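Local coordinates for protein cytochrome c'' (Methylophilus methylotrophus, PDB 1GU2) that binds a covalently attached heme c whose iron has two axial histidine ligands, and probably carries electrons as a monomeric cytochrome, at residues A[26-32]-A[110-115]; A[33-37]-A[49-55]; A[56-60]-A[72-77]. One frame throughout, in Å; residues are numbered along the deposited sequence.

Interaction 1: residues A[26-32]-A[110-115]; sequences PSITDGK and ANFIAY
Asn111 OD1 takes a hydrogen bond from Ser27 N (2.8 Å), nearly straight at the hydrogen (172°), and a second from the hydroxyl of Tyr23. The Ser27 donor stands above the carbonyl plane of the amide. With CG anti to its own carbonyl carbon (chi1 -72°), the Asn111 amide lies alongside the start of helix 28-36, and its ND2 donates to two waters. One of these waters donates in turn to Asp30 OD1, 2.7 Å away. Ser27 is also the N-cap residue of that helix: its OG accepts from Asp30 N at 2.9 Å.

Around the amide the contact turns apolar. Ala114 CB packs on Pro26 CB (3.8 Å) and, in one of two modelled conformers of Ile28, on Ile28 CG1 as well. Over one face of the Tyr115 ring lies Lys32, its CB 4.0 Å from the centroid in a CH-pi contact; the extended remainder of the lysine leads away, while Tyr115 OH bonds to Glu119. Gly31, lacking a side chain, lets its CA come within 3.6 Å of Asn111 O. The short helix axes pass at 7.3 Å and 95°, a near-perpendicular packing that resembles the pairing of N- and C-terminal helices in c-type cytochromes, although here helix 2-19 comes first in the chain. Tied through OD1 to Ser27 N and Tyr23 and through ND2 to two waters, the Asn111 amide is probably held against rotation.

Interaction 2: residues A[33-37]-A[49-55]; sequences IFFNR and CASCHTN. With HEC (heme c), chain C.
Phe35 CB starts a side chain that leaves helix 28-36 with CG anti to the backbone N (chi1 -177°), which carries the ring across to residues 49-55. CD1 touches Cys49 CB at 3.5 Å, and CE1 lies between that carbon and His53 CB. CE2 and CZ both come 3.1 Å from Thr54 O, which approaches obliquely; CZ also meets His53 CB, at the ring edge, at 3.6 Å. Asn55 C lies in the ring plane beside CE2. Ala50 N stands over one face; it donates to Phe35 O at 3.1 Å, nearly along the C=O axis but bent at the hydrogen (140°).

The segment the ring packs on carries the CXXCH heme-binding motif of c-type cytochromes. Cys49 SG is bonded to heme CAB and Cys52 SG to CAC, and His53 NE2 binds the iron at 2.0 Å, with His95 as the other axial ligand. Phe34 reaches the porphyrin directly, CE1 being 3.7 Å from the methyl CMB, and Cys49 SG forms an oblique sulfur-aromatic contact with its ring. At the outer end one water accepts from Asn36 ND2 and donates to Asn55 O, while Asn36 ND2 also bonds to Lys32 O.

Interaction 3: residues A[56-60]-A[72-77]; sequences NPANV and PLAPRV. With HEC (heme c), chain C.
Pro57 O receives two consecutive backbone amides from across the contact: Ala74 N at 3.0 Å and, in a weak, bent bond, Leu73 N at 2.9 Å. The Ala74 donor lies well above the carbonyl plane, 51° out of it, while its N-H points fairly directly at the oxygen (155°). Neither segment forms a strand; the two loops flank the short antiparallel pair 61-62 and 69-70 and are joined at this carbonyl. Pro57 and Ala58 occupy the two central positions of a type I beta turn, closed by the bond from Asn59 N to Asn56 O.

Apolar groups close in beside the bonds. Pro57 CB and Leu73 CB meet at 4.1 Å. Ala58 CB touches Val77 CG2 at 3.9 Å, and Val77 CG1, anti to its backbone N, reaches Ala58 O instead, so the two methyls divide between a side chain and a carbonyl. At the other end Val60 CG2 packs on Pro72 CD, and Pro72 CA makes a CA-H...O contact with Asn59 O at 3.4 Å. Pro72 O is taken up outside the pair by Arg81 and Asn78, and Arg81 also hydrogen-bonds the heme.

Leu73 turns its branched end to the cofactor. Its CG is anti to the carbonyl carbon (chi1 -61°), which sends CD2 to 3.6 Å from heme C2A, with CD1 nearer C4A and the CHB bridge. Two loops tied by backbone bonds, with one leucine laid against the porphyrin beside the axial His53, form part of the wall of a c-type cytochrome heme pocket.

Interactions 1 and 2 share helix 28-36: its first turn packs on helix 106-118, its last on the heme-binding motif. The join between them is aromatic, with Phe112 CE2 3.4 Å from Phe35 CD1 and Tyr115 CE2 3.9 Å from Phe35 CD2. Interaction 3 follows interaction 2 along the chain, and both lie within the loop that interaction 1 closes. Leu73 CD1 comes 3.5 Å from His53 ND1, while Pro57 CD is 3.4 Å from Tyr115 OH. Interaction 2 binds the heme through its motif residues and packs on it through Phe34; interaction 3 packs on it through Leu73. The side chain of Phe112 in interaction 1 lies about 4 Å from the heme, so all three contribute to one pocket.

Interaction 1: residues A[26-32]-A[110-115]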
loop_
_atom_site.group_PDB
_atom_site.type_symbol
_atom_site.label_atom_id
_atom_site.label_comp_id
_atom_site.label_asym_id
_atom_site.label_seq_id
_atom_site.Cartn_x
_atom_site.Cartn_y
_atom_site.Cartn_z
ATOM N N PRO A 26 5.130 13.269 0.269
ATOM C CA PRO A 26 3.938 12.403 0.155
ATOM C C PRO A 26 2.601 13.113 0.225
ATOM O O PRO A 26 2.409 14.100 0.958
ATOM C CB PRO A 26 4.046 11.504 1.391
ATOM C CG PRO A 26 5.417 11.584 1.875
ATOM C CD PRO A 26 6.026 12.867 1.355
ATOM N N SER A 27 1.631 12.571 -0.486
ATOM C CA SER A 27 0.250 12.973 -0.433
ATOM C C SER A 27 -0.606 11.830 0.083
ATOM O O SER A 27 -0.771 10.839 -0.643
ATOM C CB SER A 27 -0.255 13.290 -1.847
ATOM O OG SER A 27 -1.660 13.476 -1.822
ATOM N N ILE A 28 -1.107 11.993 1.296
ATOM C CA ILE A 28 -1.981 10.941 1.783
ATOM C C ILE A 28 -3.308 10.880 1.034
ATOM O O ILE A 28 -3.878 9.785 0.930
ATOM C CB ILE A 28 -2.169 11.140 3.277
ATOM C CG1 ILE A 28 -0.865 10.507 3.849
ATOM C CG2 ILE A 28 -3.355 10.580 3.988
ATOM C CD1 ILE A 28 -0.565 11.315 5.042
ATOM N N THR A 29 -3.784 11.978 0.499
ATOM C CA THR A 29 -4.950 11.972 -0.371
ATOM C C THR A 29 -4.724 11.090 -1.593
ATOM O O THR A 29 -5.577 10.264 -1.996
ATOM C CB THR A 29 -5.312 13.411 -0.791
ATOM O OG1 THR A 29 -5.692 14.182 0.343
ATOM C CG2 THR A 29 -6.569 13.380 -1.667
ATOM N N ASP A 30 -3.552 11.284 -2.221
ATOM C CA ASP A 30 -3.281 10.446 -3.393
ATOM C C ASP A 30 -3.079 9.007 -3.014
ATOM O O ASP A 30 -3.461 8.117 -3.786
ATOM C CB ASP A 30 -2.066 10.998 -4.142
ATOM C CG ASP A 30 -2.335 12.315 -4.875
ATOM O OD1 ASP A 30 -1.303 12.965 -5.187
ATOM O OD2 ASP A 30 -3.500 12.667 -5.123
ATOM N N GLY A 31 -2.493 8.728 -1.876
ATOM C CA GLY A 31 -2.352 7.325 -1.437
ATOM C C GLY A 31 -3.698 6.669 -1.214
ATOM O O GLY A 31 -3.869 5.508 -1.607
ATOM N N LYS A 32 -4.654 7.377 -0.614
ATOM C CA LYS A 32 -5.981 6.859 -0.426
ATOM C C LYS A 32 -6.709 6.641 -1.762
ATOM O O LYS A 32 -7.389 5.628 -1.988
ATOM C CB LYS A 32 -6.784 7.817 0.507
ATOM C CG LYS A 32 -8.174 7.323 0.799
ATOM C CD LYS A 32 -8.930 8.274 1.716
ATOM C CE LYS A 32 -10.172 7.625 2.280
ATOM N NZ LYS A 32 -10.619 8.335 3.496
ATOM N N ALA A 110 5.493 5.711 -1.573
ATOM C CA ALA A 110 5.569 6.709 -0.527
ATOM C C ALA A 110 4.193 7.196 -0.114
ATOM O O ALA A 110 3.864 7.312 1.075
ATOM C CB ALA A 110 6.413 7.870 -1.015
ATOM N N ASN A 111 3.324 7.522 -1.083
ATOM C CA ASN A 111 2.012 8.036 -0.786
ATOM C C ASN A 111 1.162 6.984 -0.070
ATOM O O ASN A 111 0.420 7.302 0.868
ATOM C CB ASN A 111 1.258 8.452 -2.076
ATOM C CG ASN A 111 1.777 9.706 -2.741
ATOM O OD1 ASN A 111 2.539 10.473 -2.140
ATOM N ND2 ASN A 111 1.339 9.923 -3.975
ATOM N N PHE A 112 1.262 5.727 -0.511
ATOM C CA PHE A 112 0.468 4.669 0.084
ATOM C C PHE A 112 0.900 4.368 1.516
ATOM O O PHE A 112 0.050 4.225 2.382
ATOM C CB PHE A 112 0.535 3.419 -0.800
ATOM C CG PHE A 112 -0.218 2.266 -0.156
ATOM C CD1 PHE A 112 0.449 1.145 0.287
ATOM C CD2 PHE A 112 -1.592 2.366 -0.018
ATOM C CE1 PHE A 112 -0.245 0.104 0.874
ATOM C CE2 PHE A 112 -2.298 1.370 0.591
ATOM C CZ PHE A 112 -1.610 0.258 1.025
ATOM N N ILE A 113 2.207 4.267 1.774
ATOM C CA ILE A 113 2.657 3.969 3.126
ATOM C C ILE A 113 2.357 5.142 4.039
ATOM O O ILE A 113 1.936 4.946 5.192
ATOM C CB ILE A 113 4.130 3.504 3.152
ATOM C CG1 ILE A 113 4.363 2.265 2.280
ATOM C CG2 ILE A 113 4.562 3.300 4.595
ATOM C CD1 ILE A 113 5.815 1.849 2.128
ATOM N N ALA A 114 2.469 6.369 3.563
ATOM C CA ALA A 114 2.113 7.534 4.356
ATOM C C ALA A 114 0.647 7.463 4.683
ATOM O O ALA A 114 0.228 7.708 5.809
ATOM C CB ALA A 114 2.449 8.810 3.602
ATOM N N TYR A 115 -0.188 7.090 3.721
ATOM C CA TYR A 115 -1.639 6.907 4.001
ATOM C C TYR A 115 -1.846 5.836 5.060
ATOM O O TYR A 115 -2.636 5.980 6.015
ATOM C CB TYR A 115 -2.362 6.601 2.664
ATOM C CG TYR A 115 -3.738 6.010 2.908
ATOM C CD1 TYR A 115 -4.708 6.753 3.558
ATOM C CD2 TYR A 115 -4.066 4.714 2.521
ATOM C CE1 TYR A 115 -5.970 6.180 3.772
ATOM C CE2 TYR A 115 -5.311 4.122 2.726
ATOM C CZ TYR A 115 -6.244 4.910 3.356
ATOM O OH TYR A 115 -7.469 4.380 3.634
HETATM O O HOH W 1 -0.306 7.843 -5.224
HETATM O O HOH W 2 1.360 12.619 -5.088
#

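Interaction 2: residues A[33-37]-A[49-55]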
loop_
_atom_site.group_PDB
_atom_site.type_symbol
_atom_site.label_atom_id
_atom_site.label_comp_id
_atom_site.label_asym_id
_atom_site.label_seq_id
_atom_site.Cartn_x
_atom_site.Cartn_y
_atom_site.Cartn_z
ATOM N N ILE A 33 -6.567 7.597 -2.702
ATOM C CA ILE A 33 -7.182 7.414 -4.015
ATOM C C ILE A 33 -6.589 6.213 -4.705
ATOM O O ILE A 33 -7.359 5.436 -5.295
ATOM C CB ILE A 33 -7.008 8.688 -4.847
ATOM C CG1 ILE A 33 -7.861 9.840 -4.345
ATOM C CG2 ILE A 33 -7.273 8.393 -6.332
ATOM C CD1 ILE A 33 -7.523 11.196 -4.914
ATOM N N PHE A 34 -5.290 6.017 -4.638
ATOM C CA PHE A 34 -4.625 4.876 -5.245
ATOM C C PHE A 34 -5.194 3.579 -4.668
ATOM O O PHE A 34 -5.464 2.618 -5.379
ATOM C CB PHE A 34 -3.135 5.005 -4.975
ATOM C CG PHE A 34 -2.295 3.776 -5.251
ATOM C CD1 PHE A 34 -1.967 2.925 -4.187
ATOM C CD2 PHE A 34 -1.843 3.498 -6.530
ATOM C CE1 PHE A 34 -1.159 1.826 -4.384
ATOM C CE2 PHE A 34 -1.025 2.385 -6.733
ATOM C CZ PHE A 34 -0.734 1.574 -5.658
ATOM N N PHE A 35 -5.408 3.512 -3.361
ATOM C CA PHE A 35 -5.891 2.306 -2.665
ATOM C C PHE A 35 -7.304 1.926 -3.070
ATOM O O PHE A 35 -7.613 0.735 -3.134
ATOM C CB PHE A 35 -5.783 2.564 -1.156
ATOM C CG PHE A 35 -6.177 1.420 -0.263
ATOM C CD1 PHE A 35 -5.437 0.236 -0.210
ATOM C CD2 PHE A 35 -7.312 1.511 0.540
ATOM C CE1 PHE A 35 -5.823 -0.825 0.607
ATOM C CE2 PHE A 35 -7.708 0.472 1.381
ATOM C CZ PHE A 35 -6.954 -0.698 1.404
ATOM N N ASN A 36 -8.144 2.929 -3.327
ATOM C CA ASN A 36 -9.547 2.701 -3.670
ATOM C C ASN A 36 -9.853 2.719 -5.138
ATOM O O ASN A 36 -10.970 2.371 -5.542
ATOM C CB ASN A 36 -10.426 3.739 -2.940
ATOM C CG ASN A 36 -10.432 3.468 -1.447
ATOM O OD1 ASN A 36 -11.136 2.606 -0.954
ATOM N ND2 ASN A 36 -9.637 4.252 -0.698
ATOM N N ARG A 37 -8.928 3.132 -5.981
ATOM C CA ARG A 37 -9.228 3.344 -7.398
ATOM C C ARG A 37 -9.535 2.052 -8.096
ATOM O O ARG A 37 -8.806 1.081 -7.959
ATOM C CB ARG A 37 -8.020 4.009 -8.080
ATOM C CG ARG A 37 -8.243 4.138 -9.590
ATOM C CD ARG A 37 -7.058 4.689 -10.329
ATOM N NE ARG A 37 -6.179 5.550 -9.648
ATOM C CZ ARG A 37 -5.049 5.978 -9.144
ATOM N NH1 ARG A 37 -4.967 7.170 -8.507
ATOM N NH2 ARG A 37 -3.903 5.288 -9.201
ATOM N N CYS A 49 -7.263 -2.140 -4.840
ATOM C CA CYS A 49 -6.613 -2.695 -3.640
ATOM C C CYS A 49 -7.673 -3.017 -2.546
ATOM O O CYS A 49 -7.578 -4.035 -1.861
ATOM C CB CYS A 49 -5.584 -1.738 -3.065
ATOM S SG CYS A 49 -4.415 -1.019 -4.240
ATOM N N ALA A 50 -8.636 -2.113 -2.424
ATOM C CA ALA A 50 -9.713 -2.268 -1.464
ATOM C C ALA A 50 -10.613 -3.480 -1.703
ATOM O O ALA A 50 -11.349 -3.902 -0.801
ATOM C CB ALA A 50 -10.570 -0.990 -1.479
ATOM N N SER A 51 -10.562 -4.075 -2.907
ATOM C CA SER A 51 -11.356 -5.266 -3.170
ATOM C C SER A 51 -11.005 -6.385 -2.207
ATOM O O SER A 51 -11.888 -7.115 -1.791
ATOM C CB SER A 51 -11.145 -5.777 -4.583
ATOM O OG SER A 51 -11.566 -4.837 -5.564
ATOM N N CYS A 52 -9.705 -6.506 -1.898
ATOM C CA CYS A 52 -9.228 -7.523 -0.973
ATOM C C CYS A 52 -8.952 -6.951 0.402
ATOM O O CYS A 52 -9.152 -7.622 1.412
ATOM C CB CYS A 52 -7.954 -8.182 -1.522
ATOM S SG CYS A 52 -8.309 -9.109 -3.023
ATOM N N HIS A 53 -8.473 -5.719 0.497
ATOM C CA HIS A 53 -8.020 -5.176 1.799
ATOM C C HIS A 53 -9.101 -4.382 2.488
ATOM O O HIS A 53 -8.882 -3.870 3.597
ATOM C CB HIS A 53 -6.743 -4.334 1.569
ATOM C CG HIS A 53 -5.584 -5.177 1.138
ATOM N ND1 HIS A 53 -4.973 -6.093 1.963
ATOM C CD2 HIS A 53 -4.874 -5.252 0.008
ATOM C CE1 HIS A 53 -3.945 -6.686 1.331
ATOM N NE2 HIS A 53 -3.867 -6.193 0.121
ATOM N N THR A 54 -10.298 -4.267 1.871
ATOM C CA THR A 54 -11.430 -3.433 2.287
ATOM C C THR A 54 -11.067 -1.980 2.071
ATOM O O THR A 54 -9.930 -1.620 1.738
ATOM C CB THR A 54 -11.963 -3.719 3.710
ATOM O OG1 THR A 54 -11.184 -3.031 4.695
ATOM C CG2 THR A 54 -11.907 -5.139 4.136
ATOM N N ASN A 55 -12.065 -1.098 2.288
ATOM C CA ASN A 55 -11.769 0.329 2.129
ATOM C C ASN A 55 -11.142 1.015 3.310
ATOM O O ASN A 55 -10.966 2.230 3.423
ATOM C CB ASN A 55 -13.022 1.174 1.723
ATOM C CG ASN A 55 -14.072 1.163 2.783
ATOM O OD1 ASN A 55 -13.844 0.830 3.942
ATOM N ND2 ASN A 55 -15.300 1.520 2.374
HETATM FE FE HEC C . -2.417 -6.734 -1.177
HETATM C CHA HEC C . -0.395 -8.246 1.135
HETATM C CHB HEC C . -0.861 -3.759 -0.566
HETATM C CHC HEC C . -4.096 -5.352 -3.837
HETATM C CHD HEC C . -4.209 -9.640 -1.513
HETATM N NA HEC C . -0.982 -6.105 0.072
HETATM C C1A HEC C . -0.229 -6.882 0.969
HETATM C C2A HEC C . 0.729 -6.053 1.646
HETATM C C3A HEC C . 0.564 -4.793 1.208
HETATM C C4A HEC C . -0.469 -4.827 0.201
HETATM C CMA HEC C . 1.343 -3.521 1.628
HETATM C CAA HEC C . 1.741 -6.556 2.689
HETATM C CBA HEC C . 3.096 -6.929 2.060
HETATM C CGA HEC C . 4.067 -7.438 3.070
HETATM O O1A HEC C . 4.911 -8.285 2.707
HETATM O O2A HEC C . 4.036 -7.030 4.243
HETATM N NB HEC C . -2.449 -4.919 -2.035
HETATM C C1B HEC C . -1.723 -3.822 -1.666
HETATM C C2B HEC C . -1.953 -2.743 -2.618
HETATM C C3B HEC C . -2.837 -3.201 -3.549
HETATM C C4B HEC C . -3.165 -4.555 -3.163
HETATM C CMB HEC C . -1.299 -1.351 -2.571
HETATM C CAB HEC C . -3.442 -2.476 -4.774
HETATM C CBB HEC C . -2.357 -2.006 -5.740
HETATM N NC HEC C . -3.864 -7.366 -2.409
HETATM C C1C HEC C . -4.459 -6.628 -3.434
HETATM C C2C HEC C . -5.553 -7.387 -4.001
HETATM C C3C HEC C . -5.606 -8.582 -3.340
HETATM C C4C HEC C . -4.556 -8.578 -2.361
HETATM C CMC HEC C . -6.463 -6.815 -5.107
HETATM C CAC HEC C . -6.615 -9.725 -3.458
HETATM C CBC HEC C . -6.698 -10.310 -4.864
HETATM N ND HEC C . -2.320 -8.547 -0.357
HETATM C C1D HEC C . -3.136 -9.647 -0.652
HETATM C C2D HEC C . -2.625 -10.825 -0.003
HETATM C C3D HEC C . -1.446 -10.478 0.594
HETATM C C4D HEC C . -1.324 -9.042 0.485
HETATM C CMD HEC C . -3.279 -12.218 -0.037
HETATM C CAD HEC C . -0.418 -11.461 1.212
HETATM C CBD HEC C . -0.863 -12.008 2.592
HETATM C CGD HEC C . -0.413 -11.160 3.763
HETATM O O1D HEC C . -1.010 -11.230 4.877
HETATM O O2D HEC C . 0.584 -10.404 3.620
HETATM O O HOH W 3 -6.718 0.251 -6.400
HETATM O O HOH W 4 -9.653 4.097 2.146
#

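Interaction 3: residues A[56-60]-A[72-77]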
loop_
_atom_site.group_PDB
_atom_site.type_symbol
_atom_site.label_atom_id
_atom_site.label_comp_id
_atom_site.label_asym_id
_atom_site.label_seq_id
_atom_site.Cartn_x
_atom_site.Cartn_y
_atom_site.Cartn_z
ATOM N N ASN A 56 -10.729 0.370 4.311
ATOM C CA ASN A 56 -10.008 0.659 5.533
ATOM C C ASN A 56 -8.890 -0.373 5.766
ATOM O O ASN A 56 -9.148 -1.502 6.196
ATOM C CB ASN A 56 -10.990 0.724 6.719
ATOM C CG ASN A 56 -10.406 1.328 7.969
ATOM O OD1 ASN A 56 -11.070 1.673 8.970
ATOM N ND2 ASN A 56 -9.121 1.509 7.970
ATOM N N PRO A 57 -7.645 0.064 5.594
ATOM C CA PRO A 57 -6.514 -0.869 5.802
ATOM C C PRO A 57 -6.210 -1.244 7.229
ATOM O O PRO A 57 -5.354 -2.089 7.515
ATOM C CB PRO A 57 -5.369 -0.082 5.160
ATOM C CG PRO A 57 -5.719 1.350 5.362
ATOM C CD PRO A 57 -7.195 1.403 5.181
ATOM N N ALA A 58 -6.910 -0.729 8.244
ATOM C CA ALA A 58 -6.911 -1.101 9.621
ATOM C C ALA A 58 -7.804 -2.319 9.846
ATOM O O ALA A 58 -7.720 -2.919 10.937
ATOM C CB ALA A 58 -7.357 0.071 10.487
ATOM N N ASN A 59 -8.617 -2.726 8.875
ATOM C CA ASN A 59 -9.483 -3.891 9.026
ATOM C C ASN A 59 -8.862 -5.172 8.468
ATOM O O ASN A 59 -7.930 -5.142 7.668
ATOM C CB ASN A 59 -10.865 -3.749 8.300
ATOM C CG ASN A 59 -11.778 -3.010 9.247
ATOM O OD1 ASN A 59 -12.635 -3.261 10.040
ATOM N ND2 ASN A 59 -11.529 -1.752 9.105
ATOM N N VAL A 60 -9.416 -6.308 8.857
ATOM C CA VAL A 60 -9.063 -7.592 8.260
ATOM C C VAL A 60 -9.689 -7.672 6.889
ATOM O O VAL A 60 -10.865 -7.399 6.706
ATOM C CB VAL A 60 -9.550 -8.703 9.192
ATOM C CG1 VAL A 60 -9.449 -10.034 8.499
ATOM C CG2 VAL A 60 -8.750 -8.717 10.494
ATOM N N PRO A 72 -4.663 -7.031 8.770
ATOM C CA PRO A 72 -4.655 -5.625 8.374
ATOM C C PRO A 72 -3.296 -5.178 7.829
ATOM O O PRO A 72 -2.232 -5.725 8.199
ATOM C CB PRO A 72 -4.965 -4.914 9.693
ATOM C CG PRO A 72 -5.732 -5.936 10.510
ATOM C CD PRO A 72 -5.059 -7.236 10.167
ATOM N N LEU A 73 -3.328 -4.147 6.973
ATOM C CA LEU A 73 -2.132 -3.501 6.460
ATOM C C LEU A 73 -1.576 -2.362 7.322
ATOM O O LEU A 73 -0.373 -2.109 7.296
ATOM C CB LEU A 73 -2.408 -2.947 5.068
ATOM C CG LEU A 73 -2.804 -3.983 3.987
ATOM C CD1 LEU A 73 -2.887 -3.310 2.622
ATOM C CD2 LEU A 73 -1.834 -5.169 3.977
ATOM N N ALA A 74 -2.444 -1.680 8.096
ATOM C CA ALA A 74 -1.995 -0.521 8.852
ATOM C C ALA A 74 -1.078 -0.916 9.992
ATOM O O ALA A 74 -1.468 -1.721 10.847
ATOM C CB ALA A 74 -3.209 0.219 9.389
ATOM N N PRO A 75 0.160 -0.429 10.035
ATOM C CA PRO A 75 1.137 -0.935 11.032
ATOM C C PRO A 75 0.890 -0.513 12.463
ATOM O O PRO A 75 1.404 -1.168 13.370
ATOM C CB PRO A 75 2.488 -0.432 10.509
ATOM C CG PRO A 75 2.134 0.775 9.725
ATOM C CD PRO A 75 0.795 0.463 9.059
ATOM N N ARG A 76 0.054 0.490 12.703
ATOM C CA ARG A 76 -0.328 0.778 14.108
ATOM C C ARG A 76 -1.272 -0.291 14.642
ATOM O O ARG A 76 -1.304 -0.554 15.842
ATOM C CB ARG A 76 -0.878 2.201 14.215
ATOM C CG ARG A 76 -1.292 2.573 15.636
ATOM C CD ARG A 76 -0.196 2.559 16.647
ATOM N NE ARG A 76 0.906 3.501 16.490
ATOM C CZ ARG A 76 2.155 3.292 16.942
ATOM N NH1 ARG A 76 3.112 4.200 16.761
ATOM N NH2 ARG A 76 2.539 2.193 17.594
ATOM N N VAL A 77 -2.040 -0.928 13.752
ATOM C CA VAL A 77 -2.992 -1.951 14.133
ATOM C C VAL A 77 -2.360 -3.319 14.089
ATOM O O VAL A 77 -2.502 -4.095 15.043
ATOM C CB VAL A 77 -4.200 -1.891 13.206
ATOM C CG1 VAL A 77 -5.205 -3.004 13.480
ATOM C CG2 VAL A 77 -4.798 -0.502 13.428
HETATM FE FE HEC C . -2.417 -6.734 -1.177
HETATM C CHA HEC C . -0.395 -8.246 1.135
HETATM C CHB HEC C . -0.861 -3.759 -0.566
HETATM C CHC HEC C . -4.096 -5.352 -3.837
HETATM C CHD HEC C . -4.209 -9.640 -1.513
HETATM N NA HEC C . -0.982 -6.105 0.072
HETATM C C1A HEC C . -0.229 -6.882 0.969
HETATM C C2A HEC C . 0.729 -6.053 1.646
HETATM C C3A HEC C . 0.564 -4.793 1.208
HETATM C C4A HEC C . -0.469 -4.827 0.201
HETATM C CMA HEC C . 1.343 -3.521 1.628
HETATM C CAA HEC C . 1.741 -6.556 2.689
HETATM C CBA HEC C . 3.096 -6.929 2.060
HETATM C CGA HEC C . 4.067 -7.438 3.070
HETATM O O1A HEC C . 4.911 -8.285 2.707
HETATM O O2A HEC C . 4.036 -7.030 4.243
HETATM N NB HEC C . -2.449 -4.919 -2.035
HETATM C C1B HEC C . -1.723 -3.822 -1.666
HETATM C C2B HEC C . -1.953 -2.743 -2.618
HETATM C C3B HEC C . -2.837 -3.201 -3.549
HETATM C C4B HEC C . -3.165 -4.555 -3.163
HETATM C CMB HEC C . -1.299 -1.351 -2.571
HETATM C CAB HEC C . -3.442 -2.476 -4.774
HETATM C CBB HEC C . -2.357 -2.006 -5.740
HETATM N NC HEC C . -3.864 -7.366 -2.409
HETATM C C1C HEC C . -4.459 -6.628 -3.434
HETATM C C2C HEC C . -5.553 -7.387 -4.001
HETATM C C3C HEC C . -5.606 -8.582 -3.340
HETATM C C4C HEC C . -4.556 -8.578 -2.361
HETATM C CMC HEC C . -6.463 -6.815 -5.107
HETATM C CAC HEC C . -6.615 -9.725 -3.458
HETATM C CBC HEC C . -6.698 -10.310 -4.864
HETATM N ND HEC C . -2.320 -8.547 -0.357
HETATM C C1D HEC C . -3.136 -9.647 -0.652
HETATM C C2D HEC C . -2.625 -10.825 -0.003
HETATM C C3D HEC C . -1.446 -10.478 0.594
HETATM C C4D HEC C . -1.324 -9.042 0.485
HETATM C CMD HEC C . -3.279 -12.218 -0.037
HETATM C CAD HEC C . -0.418 -11.461 1.212
HETATM C CBD HEC C . -0.863 -12.008 2.592
HETATM C CGD HEC C . -0.413 -11.160 3.763
HETATM O O1D HEC C . -1.010 -11.230 4.877
HETATM O O2D HEC C . 0.584 -10.404 3.620
#